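Local coordinates for Ice-binding protein (Flavobacteriaceae bacterium, PDB 5UYT) that probably binds to ice crystals and restrains their growth, as an antifreeze protein from an Antarctic bacterium built of right-handed beta-helical domains, at residues T242-T247 with T263-P268; G231-A236 with T253-D258; C223-S228 with I414-T419; K380-G385 with E399-S404. One frame throughout, in Å; residues are numbered along the deposited sequence.

Contact 1: residues T242-T247 with T263-P268; sequences TGDVGT and TIHSNP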
loop_
_atom_site.group_PDB
_atom_site.type_symbol
_atom_site.label_atom_id
_atom_site.label_comp_id
_atom_site.label_asym_id
_atom_site.label_seq_id
_atom_site.Cartn_x
_atom_site.Cartn_y
_atom_site.Cartn_z
ATOM N N THR A 242 -23.795 8.825 13.705
ATOM C CA THR A 242 -24.647 7.654 13.535
ATOM C C THR A 242 -23.964 6.540 14.332
ATOM O O THR A 242 -22.787 6.219 14.092
ATOM C CB THR A 242 -24.785 7.258 12.061
ATOM O OG1 THR A 242 -25.359 8.373 11.358
ATOM C CG2 THR A 242 -25.698 6.017 11.923
ATOM N N GLY A 243 -24.699 6.021 15.299
ATOM C CA GLY A 243 -24.230 4.988 16.241
ATOM C C GLY A 243 -24.232 5.554 17.648
ATOM O O GLY A 243 -24.687 6.688 17.866
ATOM N N ASP A 244 -23.765 4.754 18.612
ATOM C CA ASP A 244 -23.868 5.163 20.034
ATOM C C ASP A 244 -22.621 5.901 20.482
ATOM O O ASP A 244 -21.552 5.738 19.879
ATOM C CB ASP A 244 -24.059 3.939 20.949
ATOM C CG ASP A 244 -25.500 3.396 20.966
ATOM O OD1 ASP A 244 -26.292 3.647 20.032
ATOM O OD2 ASP A 244 -25.844 2.634 21.903
ATOM N N VAL A 245 -22.748 6.694 21.549
ATOM C CA VAL A 245 -21.582 7.374 22.108
ATOM C C VAL A 245 -21.626 7.170 23.611
ATOM O O VAL A 245 -22.713 7.065 24.191
ATOM C CB VAL A 245 -21.516 8.889 21.747
ATOM C CG1 VAL A 245 -21.429 9.087 20.227
ATOM C CG2 VAL A 245 -22.701 9.678 22.332
ATOM N N GLY A 246 -20.464 7.087 24.264
ATOM C CA GLY A 246 -20.495 7.061 25.731
ATOM C C GLY A 246 -19.140 6.751 26.339
ATOM O O GLY A 246 -18.176 6.471 25.607
ATOM N N THR A 247 -19.064 6.881 27.663
ATOM C CA THR A 247 -17.904 6.396 28.402
ATOM C C THR A 247 -18.317 5.415 29.501
ATOM O O THR A 247 -19.406 5.535 30.094
ATOM C CB THR A 247 -17.049 7.539 28.984
ATOM O OG1 THR A 247 -15.953 6.952 29.671
ATOM C CG2 THR A 247 -17.852 8.423 29.964
ATOM N N THR A 263 -27.833 6.037 20.448
ATOM C CA THR A 263 -28.093 6.388 21.850
ATOM C C THR A 263 -26.899 7.051 22.477
ATOM O O THR A 263 -25.782 6.513 22.385
ATOM C CB THR A 263 -28.444 5.122 22.655
ATOM O OG1 THR A 263 -29.649 4.570 22.107
ATOM C CG2 THR A 263 -28.691 5.455 24.156
ATOM N N ILE A 264 -27.142 8.185 23.146
ATOM C CA ILE A 264 -26.076 8.799 23.975
ATOM C C ILE A 264 -26.187 8.182 25.359
ATOM O O ILE A 264 -27.273 8.256 25.986
ATOM C CB ILE A 264 -26.272 10.324 24.114
ATOM C CG1 ILE A 264 -26.173 11.023 22.746
ATOM C CG2 ILE A 264 -25.302 10.935 25.143
ATOM C CD1 ILE A 264 -26.838 12.417 22.753
ATOM N N HIS A 265 -25.106 7.566 25.840
ATOM C CA HIS A 265 -25.077 7.022 27.184
ATOM C C HIS A 265 -24.455 8.107 28.045
ATOM O O HIS A 265 -23.214 8.245 28.066
ATOM C CB HIS A 265 -24.284 5.711 27.205
ATOM C CG HIS A 265 -24.835 4.684 26.259
ATOM N ND1 HIS A 265 -25.610 3.621 26.685
ATOM C CD2 HIS A 265 -24.764 4.588 24.907
ATOM C CE1 HIS A 265 -25.970 2.894 25.636
ATOM N NE2 HIS A 265 -25.477 3.466 24.543
ATOM N N SER A 266 -25.297 8.901 28.718
ATOM C CA SER A 266 -24.793 10.103 29.456
ATOM C C SER A 266 -23.890 9.731 30.632
ATOM O O SER A 266 -23.050 10.514 31.068
ATOM C CB SER A 266 -25.956 10.942 30.007
ATOM O OG SER A 266 -26.647 11.497 28.898
ATOM N N ASN A 267 -24.116 8.545 31.182
ATOM C CA ASN A 267 -23.176 8.014 32.153
ATOM C C ASN A 267 -23.056 6.515 31.952
ATOM O O ASN A 267 -23.764 5.945 31.121
ATOM C CB ASN A 267 -23.640 8.326 33.549
ATOM C CG ASN A 267 -25.106 8.387 33.621
ATOM O OD1 ASN A 267 -25.766 7.344 33.570
ATOM N ND2 ASN A 267 -25.651 9.605 33.638
ATOM N N PRO A 268 -22.152 5.880 32.691
ATOM C CA PRO A 268 -21.887 4.461 32.436
ATOM C C PRO A 268 -23.138 3.619 32.732
ATOM O O PRO A 268 -23.935 3.950 33.640
ATOM C CB PRO A 268 -20.753 4.127 33.418
ATOM C CG PRO A 268 -20.084 5.464 33.688
ATOM C CD PRO A 268 -21.181 6.491 33.619
HETATM O O HOH W 1 -28.795 2.791 20.106
HETATM O O HOH W 2 -21.074 7.818 29.632
#
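D244 holds the neighbouring coil with both carboxylate oxygens. Its OD2 takes the ring N-H of H265 in a nearly straight bond, NE2 to OD2 2.8 Å. The acceptor lies in the imidazole plane, whereas the carboxylate is turned 49° from the ring, and the donor meets OD2 from above the carboxylate plane. D244 OD1 accepts the backbone N of T263 at 2.9 Å, likewise from above that plane, and a water bridges it to T263 OG1. An aspartate suits this place because its short, forked end can serve a main-chain and a side-chain donor together. Across the ring, H265 ND1 bonds D269, and a negative charge at each nitrogen would probably favour a doubly protonated imidazole. The two segments are parallel rungs in successive coils of the right-handed beta-helix, bonded from V245 N to T263 O and from H265 N to V245 O. V245 and I264 point the same way, side by side, with V245 CG2 3.7 Å from I264 CG1; branched aliphatic side chains fit such a ladder. At G246 a side chain would collide with H265 CB. Beyond it a second water takes the N-H of T247 and donates to H265 O.

Contact 2: residues G231-A236 with T253-D258; sequences GALTNA and TGFQAD
N235 lies across the aromatic ring of F255, the two side chains crossing at about a right angle with amide and ring planes 32° apart. N235 CB sits over the centre of one ring face, 3.5 Å from the centroid and 11° off the ring normal, a CH-pi contact. Chi1 of 179° sets N235 CG anti to the backbone N, and chi2 then turns the amide so that ND2 meets G254 O at 2.9 Å; the acceptor is in the amide plane, but the donor stands above the plane of the carbonyl. L233 crosses F255 at about a right angle too and brings CG to 3.7 Å from F255 CE2, beside the asparagine methylene. T234 and T253 behave differently: they run side by side, pointing the same way, with T234 CG2 3.7 Å from T253 OG1. A water joins their hydroxyls to L233 O. In the backbone, T253 N bonds L233 O at 3.0 Å and N235 N bonds T253 O, a short parallel pairing between successive coils of the beta-solenoid. At G254 a side chain would run into N235 O. The amide of N235 is fixed at both ends, since OD1 accepts from T239 and T411; its polar groups are therefore satisfied while its methylene packs as a hydrocarbon, which suits an asparagine placed between an aromatic ring and the backbone.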
loop_
_atom_site.group_PDB
_atom_site.type_symbol
_atom_site.label_atom_id
_atom_site.label_comp_id
_atom_site.label_asym_id
_atom_site.label_seq_id
_atom_site.Cartn_x
_atom_site.Cartn_y
_atom_site.Cartn_z
ATOM N N GLY A 231 -12.774 7.600 31.061
ATOM C CA GLY A 231 -12.449 9.020 30.906
ATOM C C GLY A 231 -13.634 9.784 30.338
ATOM O O GLY A 231 -14.450 9.213 29.606
ATOM N N ALA A 232 -13.685 11.083 30.632
ATOM C CA ALA A 232 -14.815 11.909 30.205
ATOM C C ALA A 232 -14.924 11.924 28.685
ATOM O O ALA A 232 -13.914 11.959 28.004
ATOM C CB ALA A 232 -14.645 13.327 30.715
ATOM N N LEU A 233 -16.156 11.932 28.169
ATOM C CA LEU A 233 -16.346 12.110 26.724
ATOM C C LEU A 233 -17.082 13.430 26.562
ATOM O O LEU A 233 -18.187 13.570 27.089
ATOM C CB LEU A 233 -17.128 10.918 26.136
ATOM C CG LEU A 233 -17.708 11.045 24.734
ATOM C CD1 LEU A 233 -16.638 11.392 23.695
ATOM C CD2 LEU A 233 -18.476 9.775 24.367
ATOM N N THR A 234 -16.468 14.405 25.876
ATOM C CA THR A 234 -17.057 15.752 25.814
ATOM C C THR A 234 -17.093 16.204 24.375
ATOM O O THR A 234 -16.050 16.251 23.719
ATOM C CB THR A 234 -16.216 16.765 26.588
ATOM O OG1 THR A 234 -16.119 16.318 27.946
ATOM C CG2 THR A 234 -16.970 18.124 26.627
ATOM N N ASN A 235 -18.280 16.536 23.886
ATOM C CA ASN A 235 -18.388 17.185 22.586
ATOM C C ASN A 235 -18.643 18.681 22.733
ATOM O O ASN A 235 -19.320 19.109 23.680
ATOM C CB ASN A 235 -19.547 16.599 21.758
ATOM C CG ASN A 235 -19.698 17.287 20.394
ATOM O OD1 ASN A 235 -18.844 17.132 19.476
ATOM N ND2 ASN A 235 -20.755 18.115 20.258
ATOM N N ALA A 236 -18.090 19.457 21.818
ATOM C CA ALA A 236 -18.446 20.888 21.666
ATOM C C ALA A 236 -18.791 21.163 20.225
ATOM O O ALA A 236 -18.365 20.415 19.324
ATOM C CB ALA A 236 -17.289 21.781 22.075
ATOM N N THR A 253 -20.943 14.385 27.828
ATOM C CA THR A 253 -21.735 15.648 27.686
ATOM C C THR A 253 -21.479 16.248 26.319
ATOM O O THR A 253 -20.529 15.871 25.626
ATOM C CB THR A 253 -21.368 16.722 28.757
ATOM O OG1 THR A 253 -20.009 17.151 28.543
ATOM C CG2 THR A 253 -21.506 16.170 30.169
ATOM N N GLY A 254 -22.307 17.205 25.929
ATOM C CA GLY A 254 -22.079 17.962 24.719
ATOM C C GLY A 254 -22.681 17.396 23.439
ATOM O O GLY A 254 -22.741 18.109 22.427
ATOM N N PHE A 255 -23.099 16.118 23.457
ATOM C CA PHE A 255 -23.787 15.552 22.287
ATOM C C PHE A 255 -25.284 15.854 22.376
ATOM O O PHE A 255 -25.900 15.671 23.422
ATOM C CB PHE A 255 -23.589 14.041 22.214
ATOM C CG PHE A 255 -22.169 13.646 21.919
ATOM C CD1 PHE A 255 -21.762 13.492 20.602
ATOM C CD2 PHE A 255 -21.239 13.520 22.935
ATOM C CE1 PHE A 255 -20.423 13.196 20.281
ATOM C CE2 PHE A 255 -19.905 13.194 22.641
ATOM C CZ PHE A 255 -19.490 13.037 21.296
ATOM N N GLN A 256 -25.849 16.334 21.274
ATOM C CA GLN A 256 -27.266 16.700 21.238
ATOM C C GLN A 256 -28.028 15.530 20.685
ATOM O O GLN A 256 -27.686 15.011 19.572
ATOM C CB GLN A 256 -27.463 17.956 20.389
ATOM C CG GLN A 256 -26.724 19.153 20.984
ATOM C CD GLN A 256 -26.805 20.379 20.075
ATOM O OE1 GLN A 256 -26.278 20.393 18.937
ATOM N NE2 GLN A 256 -27.459 21.422 20.565
ATOM N N ALA A 257 -29.010 15.064 21.460
ATOM C CA ALA A 257 -29.702 13.795 21.149
ATOM C C ALA A 257 -30.252 13.811 19.735
ATOM O O ALA A 257 -30.186 12.805 19.032
ATOM C CB ALA A 257 -30.848 13.525 22.128
ATOM N N ASP A 258 -30.817 14.929 19.311
ATOM C CA ASP A 258 -31.437 14.910 17.972
ATOM C C ASP A 258 -30.412 14.862 16.824
ATOM O O ASP A 258 -30.798 14.687 15.667
ATOM C CB ASP A 258 -32.377 16.127 17.815
ATOM C CG ASP A 258 -33.644 16.011 18.649
ATOM O OD1 ASP A 258 -33.900 14.948 19.237
ATOM O OD2 ASP A 258 -34.378 17.024 18.737
HETATM O O HOH W 3 -18.048 14.977 29.799
#

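Contact 3: residues C223-S228 with I414-T419; sequences CYTIFS and INAQMT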
loop_
_atom_site.group_PDB
_atom_site.type_symbol
_atom_site.label_atom_id
_atom_site.label_comp_id
_atom_site.label_asym_id
_atom_site.label_seq_id
_atom_site.Cartn_x
_atom_site.Cartn_y
_atom_site.Cartn_z
ATOM N N CYS A 223 -21.593 -1.321 17.739
ATOM C CA CYS A 223 -22.711 -0.374 17.806
ATOM C C CYS A 223 -22.329 1.005 18.290
ATOM O O CYS A 223 -23.188 1.886 18.301
ATOM C CB CYS A 223 -23.846 -0.926 18.694
ATOM S SG CYS A 223 -24.602 -2.397 17.953
ATOM N N TYR A 224 -21.067 1.197 18.682
ATOM C CA TYR A 224 -20.623 2.524 19.119
ATOM C C TYR A 224 -19.776 3.181 18.044
ATOM O O TYR A 224 -19.092 2.498 17.285
ATOM C CB TYR A 224 -19.793 2.410 20.395
ATOM C CG TYR A 224 -20.591 2.276 21.665
ATOM C CD1 TYR A 224 -20.779 3.380 22.504
ATOM C CD2 TYR A 224 -21.130 1.047 22.051
ATOM C CE1 TYR A 224 -21.513 3.251 23.672
ATOM C CE2 TYR A 224 -21.858 0.908 23.221
ATOM C CZ TYR A 224 -22.029 2.022 24.030
ATOM O OH TYR A 224 -22.717 1.903 25.196
ATOM N N THR A 225 -19.787 4.503 18.028
ATOM C CA THR A 225 -19.001 5.259 17.109
ATOM C C THR A 225 -17.919 6.049 17.837
ATOM O O THR A 225 -16.839 6.252 17.279
ATOM C CB THR A 225 -19.925 6.169 16.287
ATOM O OG1 THR A 225 -20.898 5.336 15.639
ATOM C CG2 THR A 225 -19.148 6.971 15.231
ATOM N N ILE A 226 -18.226 6.574 19.029
ATOM C CA ILE A 226 -17.243 7.301 19.845
ATOM C C ILE A 226 -17.383 6.718 21.248
ATOM O O ILE A 226 -18.483 6.794 21.845
ATOM C CB ILE A 226 -17.545 8.818 19.909
ATOM C CG1 ILE A 226 -17.674 9.409 18.499
ATOM C CG2 ILE A 226 -16.485 9.556 20.729
ATOM C CD1 ILE A 226 -16.380 9.519 17.722
ATOM N N PHE A 227 -16.317 6.125 21.757
ATOM C CA PHE A 227 -16.420 5.409 23.032
ATOM C C PHE A 227 -15.109 5.405 23.790
ATOM O O PHE A 227 -14.053 5.133 23.201
ATOM C CB PHE A 227 -16.908 3.964 22.804
ATOM C CG PHE A 227 -16.938 3.138 24.068
ATOM C CD1 PHE A 227 -17.984 3.275 24.972
ATOM C CD2 PHE A 227 -15.909 2.239 24.377
ATOM C CE1 PHE A 227 -18.017 2.514 26.158
ATOM C CE2 PHE A 227 -15.937 1.489 25.566
ATOM C CZ PHE A 227 -16.999 1.630 26.453
ATOM N N SER A 228 -15.182 5.689 25.097
ATOM C CA SER A 228 -14.030 5.473 25.996
ATOM C C SER A 228 -14.349 4.418 27.045
ATOM O O SER A 228 -15.418 4.458 27.675
ATOM C CB SER A 228 -13.597 6.757 26.736
ATOM O OG SER A 228 -12.455 6.433 27.566
ATOM N N ILE A 414 -17.823 17.557 14.694
ATOM C CA ILE A 414 -17.432 16.424 13.821
ATOM C C ILE A 414 -18.671 15.731 13.243
ATOM O O ILE A 414 -19.808 15.995 13.678
ATOM C CB ILE A 414 -16.547 15.388 14.559
ATOM C CG1 ILE A 414 -17.352 14.570 15.589
ATOM C CG2 ILE A 414 -15.334 16.062 15.243
ATOM C CD1 ILE A 414 -16.515 13.384 16.130
ATOM N N ASN A 415 -18.441 14.865 12.253
ATOM C CA ASN A 415 -19.506 14.029 11.701
ATOM C C ASN A 415 -18.970 12.608 11.656
ATOM O O ASN A 415 -18.010 12.326 10.927
ATOM C CB ASN A 415 -19.952 14.531 10.335
ATOM C CG ASN A 415 -21.237 13.852 9.861
ATOM O OD1 ASN A 415 -22.262 14.514 9.533
ATOM N ND2 ASN A 415 -21.201 12.567 9.833
ATOM N N ALA A 416 -19.536 11.727 12.478
ATOM C CA ALA A 416 -18.922 10.405 12.621
ATOM C C ALA A 416 -20.007 9.366 12.435
ATOM O O ALA A 416 -21.039 9.420 13.119
ATOM C CB ALA A 416 -18.279 10.270 14.012
ATOM N N GLN A 417 -19.777 8.420 11.524
ATOM C CA GLN A 417 -20.789 7.450 11.163
ATOM C C GLN A 417 -20.229 6.053 11.175
ATOM O O GLN A 417 -19.283 5.752 10.457
ATOM C CB GLN A 417 -21.382 7.761 9.755
ATOM C CG GLN A 417 -22.103 9.138 9.725
ATOM C CD GLN A 417 -22.587 9.553 8.342
ATOM O OE1 GLN A 417 -22.411 10.735 7.926
ATOM N NE2 GLN A 417 -23.213 8.649 7.651
ATOM N N MET A 418 -20.791 5.201 12.029
ATOM C CA MET A 418 -20.315 3.822 12.124
ATOM C C MET A 418 -20.472 3.073 10.807
ATOM O O MET A 418 -21.390 3.345 10.010
ATOM C CB MET A 418 -21.064 3.077 13.237
ATOM C CG MET A 418 -22.544 2.896 12.998
ATOM S SD MET A 418 -23.288 1.926 14.355
ATOM C CE MET A 418 -24.994 1.906 13.850
ATOM N N THR A 419 -19.555 2.137 10.583
ATOM C CA THR A 419 -19.589 1.215 9.458
ATOM C C THR A 419 -20.454 -0.002 9.869
ATOM O O THR A 419 -20.772 -0.152 11.065
ATOM C CB THR A 419 -18.147 0.779 9.112
ATOM O OG1 THR A 419 -17.468 0.456 10.337
ATOM C CG2 THR A 419 -17.392 1.979 8.434
#
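The main chains of C223-I226 and I414-M418 run in nearly opposite directions, 157° apart, and no hydrogen bond joins them; T225 and M418 come nearest, their CA atoms 5.4 Å apart. Both segments belong to the beta-helical domain, and 223-228 turns a corner at T225 and I226, so the contact is made by side chains meeting across the interior of a coil rather than by strand pairing. T225 uses both branches. Its methyl CG2, anti to the backbone N (chi1 -57° places OG1 beside that N), rests on A416 CB at 3.6 Å. Its hydroxyl OG1 lies 3.3 Å from M418 CB, and it hydrogen-bonds T242 O, which satisfies a buried polar atom. Threonine fits here because one branch is greasy and the other can pair with a carbonyl. A valine in its place would probably leave T242 O without this partner and put a methyl against M418 CB. I226 and I414 reach toward each other tip to tip, and the small methyl of A416 lets the I226 tip approach it as well; since I226 has two conformers, these contacts are tentative. M418 crosses T225 at about a right angle, its chain extended beyond CG and passing on toward C223, whose sulphur forms a disulfide with C422. That bond ties the start of the domain to the chain just after M418. The thioether closes the row: M418 SD stands 3.9 Å from C223 O.

Contact 4: residues K380-G385 with E399-S404; sequences KGSVIG and EGRVLS
S382 and R401 share the one side-chain hydrogen bond of this contact, between two parallel strands whose axes lie 4.5 Å apart and 13° from parallel. R401 NH1 donates an N-H hydrogen bond to S382 OG at 2.8 Å, the hydroxyl lying at the edge of the guanidinium and near its plane. Chi1 of 44° sets R401 CG between the backbone N and the carbonyl carbon, where it passes 3.3 Å from S382 OG. NE bonds Y224 O and NH2 bonds V222 O, so one guanidinium ties its own strand to S382 and to the chain at V222-Y224. An alanine here would probably leave S382 OG and the carbonyls of Y224 and V222 without these donors. Backbone bonds alternate between the strands: G381 N to E399 O, R401 N to G381 O, V383 N to R401 O, L403 N to V383 O and G385 N to L403 O, as in adjacent beta-helix coils. Glycines keep the corner clear: a side chain at G400 would strike G381 O. Among apolar groups, I384 CG1 and L403 CD1 meet at 4.0 Å, and both side chains also touch L279 of helix 270-288. K380 CE lies 3.6 Å from E399 OE1, while NZ bonds V352 O. With K380 NZ 4.9 Å from E399 OE1, these charges would probably attract only weakly, and cohesion rests on the ladder, the arginine's bonds and the I384-L403 contact.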
loop_
_atom_site.group_PDB
_atom_site.type_symbol
_atom_site.label_atom_id
_atom_site.label_comp_id
_atom_site.label_asym_id
_atom_site.label_seq_id
_atom_site.Cartn_x
_atom_site.Cartn_y
_atom_site.Cartn_z
ATOM N N LYS A 380 -10.989 6.966 8.120
ATOM C CA LYS A 380 -11.797 5.774 7.807
ATOM C C LYS A 380 -11.264 4.587 8.590
ATOM O O LYS A 380 -10.048 4.429 8.741
ATOM C CB LYS A 380 -11.803 5.477 6.293
ATOM C CG LYS A 380 -12.485 6.628 5.523
ATOM C CD LYS A 380 -12.691 6.369 4.043
ATOM C CE LYS A 380 -13.247 7.614 3.321
ATOM N NZ LYS A 380 -12.394 8.846 3.538
ATOM N N GLY A 381 -12.186 3.770 9.071
ATOM C CA GLY A 381 -11.842 2.533 9.783
ATOM C C GLY A 381 -12.138 2.648 11.269
ATOM O O GLY A 381 -12.635 3.688 11.721
ATOM N N SER A 382 -11.826 1.586 12.012
ATOM C CA SER A 382 -12.071 1.577 13.458
ATOM C C SER A 382 -10.737 1.786 14.187
ATOM O O SER A 382 -9.824 0.961 14.069
ATOM C CB SER A 382 -12.686 0.230 13.857
ATOM O OG SER A 382 -13.979 0.111 13.310
ATOM N N VAL A 383 -10.636 2.896 14.923
ATOM C CA VAL A 383 -9.404 3.224 15.630
ATOM C C VAL A 383 -9.628 2.773 17.059
ATOM O O VAL A 383 -10.632 3.125 17.696
ATOM C CB VAL A 383 -9.128 4.744 15.692
ATOM C CG1 VAL A 383 -7.819 4.986 16.459
ATOM C CG2 VAL A 383 -9.068 5.343 14.316
ATOM N N ILE A 384 -8.689 1.978 17.560
ATOM C CA ILE A 384 -8.733 1.588 18.959
ATOM C C ILE A 384 -7.449 2.020 19.603
ATOM O O ILE A 384 -6.400 1.388 19.406
ATOM C CB ILE A 384 -8.879 0.088 19.134
ATOM C CG1 ILE A 384 -10.056 -0.431 18.307
ATOM C CG2 ILE A 384 -9.051 -0.223 20.627
ATOM C CD1 ILE A 384 -10.369 -1.881 18.584
ATOM N N GLY A 385 -7.557 3.104 20.361
ATOM C CA GLY A 385 -6.445 3.688 21.076
ATOM C C GLY A 385 -6.348 3.050 22.447
ATOM O O GLY A 385 -7.269 2.348 22.905
ATOM N N GLU A 399 -15.711 7.686 8.965
ATOM C CA GLU A 399 -16.517 6.552 8.506
ATOM C C GLU A 399 -15.875 5.375 9.218
ATOM O O GLU A 399 -14.822 4.870 8.805
ATOM C CB GLU A 399 -16.439 6.409 6.989
ATOM C CG GLU A 399 -17.253 5.297 6.377
ATOM C CD GLU A 399 -16.999 5.152 4.878
ATOM O OE1 GLU A 399 -16.282 6.024 4.308
ATOM O OE2 GLU A 399 -17.542 4.184 4.249
ATOM N N GLY A 400 -16.492 4.979 10.324
ATOM C CA GLY A 400 -15.872 3.965 11.192
ATOM C C GLY A 400 -16.148 4.370 12.629
ATOM O O GLY A 400 -17.252 4.722 12.960
ATOM N N ARG A 401 -15.128 4.303 13.493
ATOM C CA ARG A 401 -15.330 4.622 14.909
ATOM C C ARG A 401 -14.028 5.033 15.543
ATOM O O ARG A 401 -12.970 4.671 15.068
ATOM C CB ARG A 401 -15.992 3.481 15.716
ATOM C CG ARG A 401 -15.473 2.092 15.457
ATOM C CD ARG A 401 -16.374 1.006 16.105
ATOM N NE ARG A 401 -17.662 0.734 15.427
ATOM C CZ ARG A 401 -17.795 0.114 14.252
ATOM N NH1 ARG A 401 -16.717 -0.313 13.530
ATOM N NH2 ARG A 401 -19.015 -0.120 13.766
ATOM N N VAL A 402 -14.120 5.801 16.626
ATOM C CA VAL A 402 -12.915 6.137 17.381
ATOM C C VAL A 402 -13.147 5.727 18.837
ATOM O O VAL A 402 -14.107 6.181 19.467
ATOM C CB VAL A 402 -12.662 7.640 17.314
ATOM C CG1 VAL A 402 -11.474 7.965 18.201
ATOM C CG2 VAL A 402 -12.379 8.067 15.855
ATOM N N LEU A 403 -12.294 4.829 19.332
ATOM C CA LEU A 403 -12.492 4.147 20.591
ATOM C C LEU A 403 -11.185 4.293 21.368
ATOM O O LEU A 403 -10.135 4.361 20.753
ATOM C CB LEU A 403 -12.773 2.637 20.367
ATOM C CG LEU A 403 -13.761 2.348 19.210
ATOM C CD1 LEU A 403 -13.797 0.863 18.963
ATOM C CD2 LEU A 403 -15.157 2.779 19.637
ATOM N N SER A 404 -11.250 4.373 22.691
ATOM C CA SER A 404 -10.029 4.282 23.492
ATOM C C SER A 404 -10.320 3.424 24.684
ATOM O O SER A 404 -11.367 3.586 25.343
ATOM C CB SER A 404 -9.510 5.638 24.010
ATOM O OG SER A 404 -8.316 5.389 24.784
#

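Starting from the N terminus of the second ice-binding-like domain, contact 3 opens first, at 223-228, and closes last, at 414-419; the other three contacts lie within that long excursion. Contact 2 begins at 231-236 and contact 1 at 242-247, and they cross, because 253-258 comes before 263-268. Together they tie one pair of successive coils at two places, at the end of the solenoid. Contact 4 follows in series, 380-385 with 399-404, pairing consecutive coils further on. Strand 224-228 lies between strands 244-247 and 397-404, so contact 3 brings the start of the domain back among the late coils and joins contacts 1 and 4 through the same strand array.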